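Local coordinates for protein glycine oxidase (Bacillus cereus ATCC 14579, PDB 7CYX) that probably oxidises glycine with molecular oxygen and water to glyoxylate, hydrogen peroxide and ammonium, using bound FAD, as part of thiamine diphosphate synthesis, at residues Ala47-Val52 with Lys243-Gln248; Gln248-Ile253 with Gly332-Gly337; Ile263-Lys268 with Gly306-Ser311. All coordinates share one frame; numbering follows the deposited sequence.

Contact 1: residues Ala47-Val52 with Lys243-Gln248; sequences AGLLGV and KAPIFQ. With FAD (flavin-adenine dinucleotide), chain C.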
# COMPACT_ATOMS: atom_id res chain seq x y z
N ALA A 47 9.50 -1.73 -12.13
CA ALA A 47 8.46 -2.76 -12.08
C ALA A 47 8.73 -3.77 -10.95
O ALA A 47 7.94 -4.65 -10.73
CB ALA A 47 8.37 -3.46 -13.41
N GLY A 48 9.85 -3.63 -10.23
CA GLY A 48 10.08 -4.42 -9.03
C GLY A 48 10.23 -5.92 -9.29
O GLY A 48 10.02 -6.72 -8.39
N LEU A 49 10.63 -6.31 -10.51
CA LEU A 49 10.83 -7.73 -10.82
C LEU A 49 12.12 -8.19 -10.15
O LEU A 49 13.03 -7.42 -10.02
CB LEU A 49 10.91 -7.91 -12.33
CG LEU A 49 9.65 -7.50 -13.10
CD1 LEU A 49 9.86 -7.64 -14.60
CD2 LEU A 49 8.45 -8.33 -12.66
N LEU A 50 12.14 -9.43 -9.66
CA LEU A 50 13.30 -10.05 -9.02
C LEU A 50 13.68 -11.29 -9.82
O LEU A 50 12.90 -12.25 -9.88
CB LEU A 50 12.95 -10.42 -7.58
CG LEU A 50 12.26 -9.35 -6.73
CD1 LEU A 50 11.61 -9.95 -5.49
CD2 LEU A 50 13.23 -8.25 -6.32
N GLY A 51 14.85 -11.25 -10.46
CA GLY A 51 15.48 -12.41 -11.11
C GLY A 51 15.21 -12.41 -12.60
O GLY A 51 14.05 -12.45 -12.99
N VAL A 52 16.28 -12.34 -13.41
CA VAL A 52 16.30 -12.31 -14.91
C VAL A 52 17.00 -11.01 -15.37
O VAL A 52 16.39 -9.96 -15.46
CB VAL A 52 14.92 -12.49 -15.58
CG1 VAL A 52 14.98 -12.12 -17.05
CG2 VAL A 52 14.38 -13.91 -15.43
N LYS A 243 -1.72 -13.99 -13.42
CA LYS A 243 -1.41 -14.35 -12.04
C LYS A 243 0.04 -13.93 -11.75
O LYS A 243 0.36 -13.40 -10.70
CB LYS A 243 -1.61 -15.86 -11.84
CG LYS A 243 -2.47 -16.29 -10.65
CD LYS A 243 -2.59 -17.81 -10.48
CE LYS A 243 -1.54 -18.43 -9.56
NZ LYS A 243 -1.89 -18.33 -8.12
N ALA A 244 0.92 -14.20 -12.72
CA ALA A 244 2.36 -13.99 -12.60
C ALA A 244 2.86 -13.08 -13.72
O ALA A 244 2.29 -13.05 -14.81
CB ALA A 244 3.07 -15.32 -12.63
N PRO A 245 4.00 -12.40 -13.53
CA PRO A 245 4.54 -11.54 -14.59
C PRO A 245 4.95 -12.37 -15.81
O PRO A 245 5.30 -13.53 -15.69
CB PRO A 245 5.77 -10.89 -13.93
CG PRO A 245 5.61 -11.14 -12.45
CD PRO A 245 4.87 -12.46 -12.35
N ILE A 246 4.89 -11.76 -16.99
CA ILE A 246 5.41 -12.45 -18.20
C ILE A 246 6.55 -11.58 -18.71
O ILE A 246 6.49 -10.37 -18.56
CB ILE A 246 4.35 -12.73 -19.26
CG1 ILE A 246 3.85 -11.44 -19.90
CG2 ILE A 246 3.22 -13.57 -18.70
CD1 ILE A 246 4.83 -10.83 -20.86
N PHE A 247 7.56 -12.21 -19.29
CA PHE A 247 8.76 -11.50 -19.77
C PHE A 247 8.97 -11.88 -21.23
O PHE A 247 8.62 -12.98 -21.61
CB PHE A 247 9.94 -11.97 -18.94
CG PHE A 247 11.05 -10.97 -18.77
CD1 PHE A 247 10.92 -9.91 -17.90
CD2 PHE A 247 12.24 -11.11 -19.47
CE1 PHE A 247 11.93 -9.00 -17.75
CE2 PHE A 247 13.26 -10.19 -19.31
CZ PHE A 247 13.10 -9.14 -18.45
N GLN A 248 9.51 -10.95 -22.01
CA GLN A 248 9.80 -11.22 -23.43
C GLN A 248 10.92 -10.30 -23.89
O GLN A 248 10.61 -9.16 -24.22
CB GLN A 248 8.56 -11.03 -24.29
CG GLN A 248 8.70 -11.61 -25.68
CD GLN A 248 7.65 -11.09 -26.62
OE1 GLN A 248 7.48 -9.88 -26.78
NE2 GLN A 248 6.93 -11.99 -27.26
PA FAD C . 17.21 6.54 -7.63
O1A FAD C . 15.97 5.86 -7.21
O2A FAD C . 17.14 7.39 -8.87
O5B FAD C . 17.74 7.32 -6.37
C5B FAD C . 18.67 8.34 -6.53
C4B FAD C . 18.18 9.44 -5.64
O4B FAD C . 19.27 10.30 -5.36
C3B FAD C . 17.11 10.29 -6.30
O3B FAD C . 15.95 10.27 -5.44
C2B FAD C . 17.70 11.70 -6.39
O2B FAD C . 16.75 12.69 -5.97
C1B FAD C . 18.79 11.65 -5.36
N9A FAD C . 19.92 12.54 -5.59
C8A FAD C . 20.70 12.56 -6.69
N7A FAD C . 21.67 13.49 -6.57
C5A FAD C . 21.53 14.04 -5.36
C6A FAD C . 22.25 15.08 -4.61
N6A FAD C . 23.30 15.67 -5.22
N1A FAD C . 21.79 15.42 -3.38
C2A FAD C . 20.72 14.81 -2.86
N3A FAD C . 20.01 13.85 -3.49
C4A FAD C . 20.38 13.42 -4.71
N1 FAD C . 15.07 -2.86 -11.17
C2 FAD C . 14.79 -4.15 -10.80
O2 FAD C . 15.55 -4.65 -9.94
N3 FAD C . 13.76 -4.85 -11.33
C4 FAD C . 12.92 -4.27 -12.22
O4 FAD C . 11.92 -4.86 -12.71
C4X FAD C . 13.20 -2.88 -12.67
N5 FAD C . 12.44 -2.27 -13.58
C5X FAD C . 12.70 -1.00 -13.95
C6 FAD C . 11.87 -0.38 -14.87
C7 FAD C . 12.13 0.92 -15.27
C7M FAD C . 11.24 1.60 -16.29
C8 FAD C . 13.25 1.66 -14.70
C8M FAD C . 13.54 3.10 -15.10
C9 FAD C . 14.05 1.05 -13.79
C9A FAD C . 13.83 -0.24 -13.38
N10 FAD C . 14.65 -0.85 -12.41
C10 FAD C . 14.35 -2.19 -12.07
C1' FAD C . 15.86 -0.23 -11.86
C2' FAD C . 15.77 0.50 -10.56
O2' FAD C . 14.77 1.53 -10.70
C3' FAD C . 17.13 1.13 -10.30
O3' FAD C . 18.23 0.24 -10.66
C4' FAD C . 17.13 1.63 -8.85
O4' FAD C . 15.94 2.39 -8.59
C5' FAD C . 18.27 2.56 -8.55
O5' FAD C . 18.02 3.13 -7.28
P FAD C . 18.91 4.36 -6.79
O1P FAD C . 20.34 4.14 -7.12
O2P FAD C . 18.47 4.68 -5.38
O3P FAD C . 18.40 5.46 -7.88
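The ring of F247 is met from two directions: V52 lies over one of its faces, and L49 reaches its edge near the ring plane. CG1 of V52 forms a CH-pi contact 3.9 Å from the ring centroid and 29° off the ring normal. Its closest approach falls toward one side of the ring, with V52 CG1 3.4 Å from F247 CE2. At the rim, L49 CD1 touches F247 CE1 at 4.0 Å. The other methyl of the same leucine, L49 CD2, packs alongside the pyrrolidine of P245, 3.9 Å from P245 CB, so the two branches share the work between a proline and a phenylalanine. With CG roughly opposite its backbone N (chi1 -151°), the F247 ring extends toward V52 and L49.

The backbone of L49 also meets a second flat group, the flavin. It grips the pyrimidine edge twice: L49 N donates to FAD O4 at 2.9 Å, and FAD N3 donates to L49 O at 3.0 Å with an angle of 161° at the hydrogen. This complementary pair of bonds is a worked case of a strand edge reading a flavin, while the methyls of L49 reach P245 and F247 and its CB stays close to FAD O4. No hydrogen bond joins the two segments themselves; their contact is wholly apolar.

The short strand 49-50 pairs with strand 151-152, whose H152 also touches L49 and P245. Strand 246-248 belongs to the large mixed sheet, where P245 and F247 bond through their backbones to Y96 of strand 95-99, while I246, facing away from V52 and L49, pairs with I253 of strand 251-256.

Contact 2: residues Gln248-Ile253 with Gly332-Gly337; sequences QERFYI and GHYRNG. With FAD (flavin-adenine dinucleotide), chain C.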
# COMPACT_ATOMS: atom_id res chain seq x y z
N GLN A 248 9.51 -10.95 -22.01
CA GLN A 248 9.80 -11.22 -23.43
C GLN A 248 10.92 -10.30 -23.89
O GLN A 248 10.61 -9.16 -24.22
CB GLN A 248 8.56 -11.03 -24.29
CG GLN A 248 8.70 -11.61 -25.68
CD GLN A 248 7.65 -11.09 -26.62
OE1 GLN A 248 7.48 -9.88 -26.78
NE2 GLN A 248 6.93 -11.99 -27.26
N GLU A 249 12.16 -10.79 -23.86
CA GLU A 249 13.34 -10.03 -24.34
C GLU A 249 13.35 -8.63 -23.73
O GLU A 249 13.36 -7.66 -24.51
CB GLU A 249 13.27 -9.91 -25.86
CG GLU A 249 13.84 -11.09 -26.61
CD GLU A 249 14.47 -10.66 -27.92
OE1 GLU A 249 15.71 -10.57 -27.96
OE2 GLU A 249 13.74 -10.40 -28.87
N ARG A 250 13.26 -8.57 -22.40
CA ARG A 250 13.23 -7.36 -21.52
C ARG A 250 11.83 -6.74 -21.40
O ARG A 250 11.57 -6.15 -20.37
CB ARG A 250 14.37 -6.36 -21.77
CG ARG A 250 15.77 -6.94 -21.63
CD ARG A 250 16.79 -6.09 -22.35
NE ARG A 250 18.11 -6.09 -21.74
CZ ARG A 250 18.93 -5.04 -21.73
NH1 ARG A 250 18.53 -3.90 -22.27
NH2 ARG A 250 20.12 -5.13 -21.18
N PHE A 251 10.97 -6.90 -22.40
CA PHE A 251 9.60 -6.34 -22.32
C PHE A 251 8.80 -7.13 -21.29
O PHE A 251 8.91 -8.35 -21.23
CB PHE A 251 8.95 -6.37 -23.70
CG PHE A 251 7.63 -5.64 -23.79
CD1 PHE A 251 7.59 -4.29 -24.03
CD2 PHE A 251 6.44 -6.32 -23.65
CE1 PHE A 251 6.38 -3.63 -24.13
CE2 PHE A 251 5.24 -5.66 -23.75
CZ PHE A 251 5.21 -4.31 -23.98
N TYR A 252 7.99 -6.45 -20.50
CA TYR A 252 7.26 -7.19 -19.46
C TYR A 252 5.86 -6.65 -19.25
O TYR A 252 5.58 -5.49 -19.48
CB TYR A 252 7.99 -7.06 -18.13
CG TYR A 252 8.24 -5.64 -17.74
CD1 TYR A 252 7.26 -4.89 -17.13
CD2 TYR A 252 9.45 -5.03 -18.00
CE1 TYR A 252 7.47 -3.57 -16.78
CE2 TYR A 252 9.68 -3.72 -17.65
CZ TYR A 252 8.69 -2.98 -17.04
OH TYR A 252 8.90 -1.69 -16.70
N ILE A 253 5.00 -7.56 -18.81
CA ILE A 253 3.62 -7.26 -18.37
C ILE A 253 3.60 -7.80 -16.95
O ILE A 253 3.93 -8.95 -16.77
CB ILE A 253 2.57 -7.95 -19.24
CG1 ILE A 253 2.77 -7.63 -20.72
CG2 ILE A 253 1.19 -7.57 -18.77
CD1 ILE A 253 1.60 -8.02 -21.58
N GLY A 332 24.83 2.82 -9.64
CA GLY A 332 25.10 2.29 -10.95
C GLY A 332 24.54 0.89 -11.12
O GLY A 332 25.15 0.09 -11.80
N HIS A 333 23.37 0.64 -10.51
CA HIS A 333 22.75 -0.68 -10.49
C HIS A 333 21.91 -0.92 -11.74
O HIS A 333 21.39 -2.03 -11.97
CB HIS A 333 21.89 -0.85 -9.22
CG HIS A 333 22.67 -0.91 -7.95
ND1 HIS A 333 23.15 0.21 -7.33
CD2 HIS A 333 23.04 -1.97 -7.18
CE1 HIS A 333 23.77 -0.13 -6.21
NE2 HIS A 333 23.74 -1.47 -6.09
N TYR A 334 21.71 0.15 -12.52
CA TYR A 334 21.12 0.07 -13.85
C TYR A 334 19.76 -0.61 -13.75
O TYR A 334 18.86 -0.04 -13.21
CB TYR A 334 22.09 -0.61 -14.81
CG TYR A 334 21.65 -0.58 -16.25
CD1 TYR A 334 20.97 0.51 -16.76
CD2 TYR A 334 21.96 -1.63 -17.10
CE1 TYR A 334 20.59 0.57 -18.09
CE2 TYR A 334 21.56 -1.59 -18.44
CZ TYR A 334 20.89 -0.48 -18.93
OH TYR A 334 20.50 -0.41 -20.24
N ARG A 335 19.63 -1.85 -14.23
CA ARG A 335 18.37 -2.49 -14.41
C ARG A 335 18.00 -3.43 -13.24
O ARG A 335 16.99 -4.14 -13.30
CB ARG A 335 18.41 -3.32 -15.71
CG ARG A 335 18.24 -2.51 -16.99
CD ARG A 335 18.21 -3.37 -18.25
NE ARG A 335 17.11 -4.33 -18.28
CZ ARG A 335 17.21 -5.63 -18.01
NH1 ARG A 335 18.38 -6.18 -17.75
NH2 ARG A 335 16.11 -6.38 -17.97
N ASN A 336 18.82 -3.50 -12.18
CA ASN A 336 18.66 -4.55 -11.18
C ASN A 336 18.86 -4.00 -9.76
O ASN A 336 19.23 -4.73 -8.86
CB ASN A 336 19.64 -5.70 -11.43
CG ASN A 336 19.41 -6.40 -12.75
OD1 ASN A 336 18.48 -7.20 -12.88
ND2 ASN A 336 20.25 -6.11 -13.73
N GLY A 337 18.60 -2.71 -9.56
CA GLY A 337 18.80 -2.06 -8.26
C GLY A 337 17.69 -2.36 -7.25
O GLY A 337 17.89 -2.16 -6.06
PA FAD C . 17.21 6.54 -7.63
O1A FAD C . 15.97 5.86 -7.21
O2A FAD C . 17.14 7.39 -8.87
O5B FAD C . 17.74 7.32 -6.37
C5B FAD C . 18.67 8.34 -6.53
C4B FAD C . 18.18 9.44 -5.64
O4B FAD C . 19.27 10.30 -5.36
C3B FAD C . 17.11 10.29 -6.30
O3B FAD C . 15.95 10.27 -5.44
C2B FAD C . 17.70 11.70 -6.39
O2B FAD C . 16.75 12.69 -5.97
C1B FAD C . 18.79 11.65 -5.36
N9A FAD C . 19.92 12.54 -5.59
C8A FAD C . 20.70 12.56 -6.69
N7A FAD C . 21.67 13.49 -6.57
C5A FAD C . 21.53 14.04 -5.36
C6A FAD C . 22.25 15.08 -4.61
N6A FAD C . 23.30 15.67 -5.22
N1A FAD C . 21.79 15.42 -3.38
C2A FAD C . 20.72 14.81 -2.86
N3A FAD C . 20.01 13.85 -3.49
C4A FAD C . 20.38 13.42 -4.71
N1 FAD C . 15.07 -2.86 -11.17
C2 FAD C . 14.79 -4.15 -10.80
O2 FAD C . 15.55 -4.65 -9.94
N3 FAD C . 13.76 -4.85 -11.33
C4 FAD C . 12.92 -4.27 -12.22
O4 FAD C . 11.92 -4.86 -12.71
C4X FAD C . 13.20 -2.88 -12.67
N5 FAD C . 12.44 -2.27 -13.58
C5X FAD C . 12.70 -1.00 -13.95
C6 FAD C . 11.87 -0.38 -14.87
C7 FAD C . 12.13 0.92 -15.27
C7M FAD C . 11.24 1.60 -16.29
C8 FAD C . 13.25 1.66 -14.70
C8M FAD C . 13.54 3.10 -15.10
C9 FAD C . 14.05 1.05 -13.79
C9A FAD C . 13.83 -0.24 -13.38
N10 FAD C . 14.65 -0.85 -12.41
C10 FAD C . 14.35 -2.19 -12.07
C1' FAD C . 15.86 -0.23 -11.86
C2' FAD C . 15.77 0.50 -10.56
O2' FAD C . 14.77 1.53 -10.70
C3' FAD C . 17.13 1.13 -10.30
O3' FAD C . 18.23 0.24 -10.66
C4' FAD C . 17.13 1.63 -8.85
O4' FAD C . 15.94 2.39 -8.59
C5' FAD C . 18.27 2.56 -8.55
O5' FAD C . 18.02 3.13 -7.28
P FAD C . 18.91 4.36 -6.79
O1P FAD C . 20.34 4.14 -7.12
O2P FAD C . 18.47 4.68 -5.38
O3P FAD C . 18.40 5.46 -7.88
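R250 and R335 meet from the third positions of two tight turns, a type I' turn from Q248 to F251 and a type II' turn from H333 to N336. In the first, Q248 and F251 bond reciprocally through their backbones, which closes a two-residue beta hairpin and places R250 at its tip.

The two arginines stack flat, with guanidinium centres 4.2 Å apart and planes inclined by only 17°. Their chains nevertheless run across each other at about a right angle, and both bend at the third torsion, R335 more sharply (chi3 61°). NE of R250 sits over the centre of the R335 guanidinium, whereas R335 CD lies toward the rim of the R250 group. Below the charged end, R250 CG rests 3.7 Å from R335 NH2. The stack also sets R250 NH2 4.0 Å from R335 NH1, and R250 is exposed. R335 also packs on its sequence neighbour: CG lies over the centre of the Y334 ring, 3.6 Å above its plane.

The same turn serves the cofactor. FAD O3' donates to Y334 O at 2.6 Å, and G337 N returns a weak bond to that hydroxyl at 3.2 Å.

R335 also touches R308, and the guanidiniums of these two lie on the same side of the flavin. Such a grouping is consistent with the DAO family, in which the carboxylate of the amino acid substrate is typically received by an arginine above the flavin ring.

Contact 3: residues Ile263-Lys268 with Gly306-Ser311; sequences IGATMK and GLRPQS. With FAD (flavin-adenine dinucleotide), chain C.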
# COMPACT_ATOMS: atom_id res chain seq x y z
N ILE A 263 3.22 -2.28 -17.67
CA ILE A 263 3.67 -2.72 -18.99
C ILE A 263 4.75 -1.78 -19.51
O ILE A 263 4.51 -0.59 -19.67
CB ILE A 263 2.51 -2.75 -19.99
CG1 ILE A 263 1.23 -3.38 -19.42
CG2 ILE A 263 2.93 -3.43 -21.28
CD1 ILE A 263 -0.02 -2.96 -20.14
N GLY A 264 5.91 -2.34 -19.86
CA GLY A 264 7.06 -1.57 -20.29
C GLY A 264 8.17 -2.48 -20.81
O GLY A 264 7.97 -3.68 -20.92
N ALA A 265 9.33 -1.93 -21.16
CA ALA A 265 9.64 -0.52 -21.03
C ALA A 265 10.64 -0.12 -22.12
O ALA A 265 11.52 -0.91 -22.46
CB ALA A 265 10.19 -0.28 -19.64
N THR A 266 10.49 1.09 -22.66
CA THR A 266 11.39 1.59 -23.69
C THR A 266 12.76 1.87 -23.07
O THR A 266 12.91 1.98 -21.85
CB THR A 266 10.93 2.90 -24.33
OG1 THR A 266 10.86 3.92 -23.32
CG2 THR A 266 9.62 2.73 -25.05
N MET A 267 13.74 2.02 -23.96
CA MET A 267 15.11 2.30 -23.61
C MET A 267 15.58 3.53 -24.40
O MET A 267 15.65 3.50 -25.63
CB MET A 267 15.99 1.08 -23.93
CG MET A 267 17.25 1.02 -23.09
SD MET A 267 18.32 -0.42 -23.44
CE MET A 267 19.58 0.32 -24.48
N LYS A 268 15.87 4.63 -23.68
CA LYS A 268 16.37 5.87 -24.28
C LYS A 268 17.58 6.40 -23.50
O LYS A 268 17.45 7.20 -22.59
CB LYS A 268 15.23 6.88 -24.34
CG LYS A 268 14.16 6.63 -25.41
CD LYS A 268 13.25 7.85 -25.61
CE LYS A 268 11.86 7.54 -26.15
NZ LYS A 268 10.88 8.61 -25.82
N GLY A 306 11.00 6.79 -16.11
CA GLY A 306 12.01 6.62 -15.06
C GLY A 306 13.41 6.53 -15.63
O GLY A 306 13.59 6.16 -16.79
N LEU A 307 14.41 6.88 -14.81
CA LEU A 307 15.80 7.07 -15.25
C LEU A 307 16.70 6.01 -14.61
O LEU A 307 17.21 6.21 -13.49
CB LEU A 307 16.26 8.48 -14.88
CG LEU A 307 15.35 9.60 -15.41
CD1 LEU A 307 15.96 10.97 -15.12
CD2 LEU A 307 15.09 9.45 -16.90
N ARG A 308 16.90 4.89 -15.33
CA ARG A 308 17.78 3.84 -14.89
C ARG A 308 19.20 4.37 -14.80
O ARG A 308 19.76 4.86 -15.78
CB ARG A 308 17.82 2.67 -15.88
CG ARG A 308 16.48 2.09 -16.27
CD ARG A 308 16.68 1.12 -17.41
NE ARG A 308 15.46 0.56 -17.93
CZ ARG A 308 14.79 1.08 -18.94
NH1 ARG A 308 15.06 2.32 -19.32
NH2 ARG A 308 13.89 0.35 -19.57
N PRO A 309 19.86 4.18 -13.64
CA PRO A 309 21.24 4.63 -13.46
C PRO A 309 22.28 3.63 -14.01
O PRO A 309 22.78 2.79 -13.27
CB PRO A 309 21.35 4.75 -11.94
CG PRO A 309 20.45 3.67 -11.42
CD PRO A 309 19.31 3.55 -12.43
N GLN A 310 22.62 3.77 -15.29
CA GLN A 310 23.70 3.01 -15.90
C GLN A 310 25.03 3.42 -15.25
O GLN A 310 25.23 4.55 -14.83
CB GLN A 310 23.73 3.19 -17.41
CG GLN A 310 24.81 2.37 -18.13
CD GLN A 310 24.87 0.92 -17.70
OE1 GLN A 310 25.29 0.59 -16.60
NE2 GLN A 310 24.47 0.04 -18.60
N SER A 311 25.92 2.44 -15.20
CA SER A 311 27.28 2.59 -14.66
C SER A 311 28.22 2.82 -15.85
O SER A 311 27.99 2.25 -16.89
CB SER A 311 27.65 1.34 -13.94
OG SER A 311 28.94 1.43 -13.41
PA FAD C . 17.21 6.54 -7.63
O1A FAD C . 15.97 5.86 -7.21
O2A FAD C . 17.14 7.39 -8.87
O5B FAD C . 17.74 7.32 -6.37
C5B FAD C . 18.67 8.34 -6.53
C4B FAD C . 18.18 9.44 -5.64
O4B FAD C . 19.27 10.30 -5.36
C3B FAD C . 17.11 10.29 -6.30
O3B FAD C . 15.95 10.27 -5.44
C2B FAD C . 17.70 11.70 -6.39
O2B FAD C . 16.75 12.69 -5.97
C1B FAD C . 18.79 11.65 -5.36
N9A FAD C . 19.92 12.54 -5.59
C8A FAD C . 20.70 12.56 -6.69
N7A FAD C . 21.67 13.49 -6.57
C5A FAD C . 21.53 14.04 -5.36
C6A FAD C . 22.25 15.08 -4.61
N6A FAD C . 23.30 15.67 -5.22
N1A FAD C . 21.79 15.42 -3.38
C2A FAD C . 20.72 14.81 -2.86
N3A FAD C . 20.01 13.85 -3.49
C4A FAD C . 20.38 13.42 -4.71
N1 FAD C . 15.07 -2.86 -11.17
C2 FAD C . 14.79 -4.15 -10.80
O2 FAD C . 15.55 -4.65 -9.94
N3 FAD C . 13.76 -4.85 -11.33
C4 FAD C . 12.92 -4.27 -12.22
O4 FAD C . 11.92 -4.86 -12.71
C4X FAD C . 13.20 -2.88 -12.67
N5 FAD C . 12.44 -2.27 -13.58
C5X FAD C . 12.70 -1.00 -13.95
C6 FAD C . 11.87 -0.38 -14.87
C7 FAD C . 12.13 0.92 -15.27
C7M FAD C . 11.24 1.60 -16.29
C8 FAD C . 13.25 1.66 -14.70
C8M FAD C . 13.54 3.10 -15.10
C9 FAD C . 14.05 1.05 -13.79
C9A FAD C . 13.83 -0.24 -13.38
N10 FAD C . 14.65 -0.85 -12.41
C10 FAD C . 14.35 -2.19 -12.07
C1' FAD C . 15.86 -0.23 -11.86
C2' FAD C . 15.77 0.50 -10.56
O2' FAD C . 14.77 1.53 -10.70
C3' FAD C . 17.13 1.13 -10.30
O3' FAD C . 18.23 0.24 -10.66
C4' FAD C . 17.13 1.63 -8.85
O4' FAD C . 15.94 2.39 -8.59
C5' FAD C . 18.27 2.56 -8.55
O5' FAD C . 18.02 3.13 -7.28
P FAD C . 18.91 4.36 -6.79
O1P FAD C . 20.34 4.14 -7.12
O2P FAD C . 18.47 4.68 -5.38
O3P FAD C . 18.40 5.46 -7.88
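R308 points its guanidinium at the backbone of T266 edge-on, so that the carbonyl oxygen lies almost in the guanidinium plane. NH2 carries the main bond, reaching T266 O at 3.0 Å with 159° at the hydrogen, and NH1 adds a weak second one at 3.3 Å to the same oxygen. Seen from the carbonyl, the donor NH2 stands well above the carbonyl plane, 40° out of it. A265 comes in obliquely, its CB 3.8 Å from R308 NH2. M267 approaches R308 loosely through its CA, and the thioether end leads away.

The arginine chain is stretched from CG to NE, and this straight run carries the head across the face of the dimethylbenzene end of the flavin: R308 CG lies 3.3 Å from FAD C8M, and FAD C8 sits over one guanidinium face. A265, which follows a cis peptide bond, closes in on the neighbouring methyl, with CB 4.0 Å from FAD C7M.

Strands 260-269 and 299-311 are not direct neighbours in the large mixed sheet typical of the substrate domain of DAO-type oxidases; strand 225-236 runs between them, and R308 spans it. Its NH1 is also bonded to V228 O on that middle strand, while T266 OG1 turns to E231.

Further along, P309 is the centre of an inverse gamma turn and lays its CG 3.8 Å from FAD C5', against the ribityl chain. At G306, the carbonyl carbon comes within 3.5 Å of FAD C8M.

The three contacts meet one flavin at different points: contact 1 holds the pyrimidine edge, contact 2 the ribityl hydroxyl, and contact 3 the dimethylbenzene end. Strands 246-248, 251-256 and 260-269 follow one another in the large sheet and tie them together. I246 N lies 3.0 Å from I253 O between contacts 1 and 2, and Y252 N lies 2.8 Å from G264 O between contacts 2 and 3. Y252 of contact 2 touches A47 of contact 1 and A265 of contact 3. Centres of contacts 1 and 2 are about 9 Å apart, those of 2 and 3 about 8 Å; contacts 1 and 3 do not touch, their nearest atoms being about 7 Å apart.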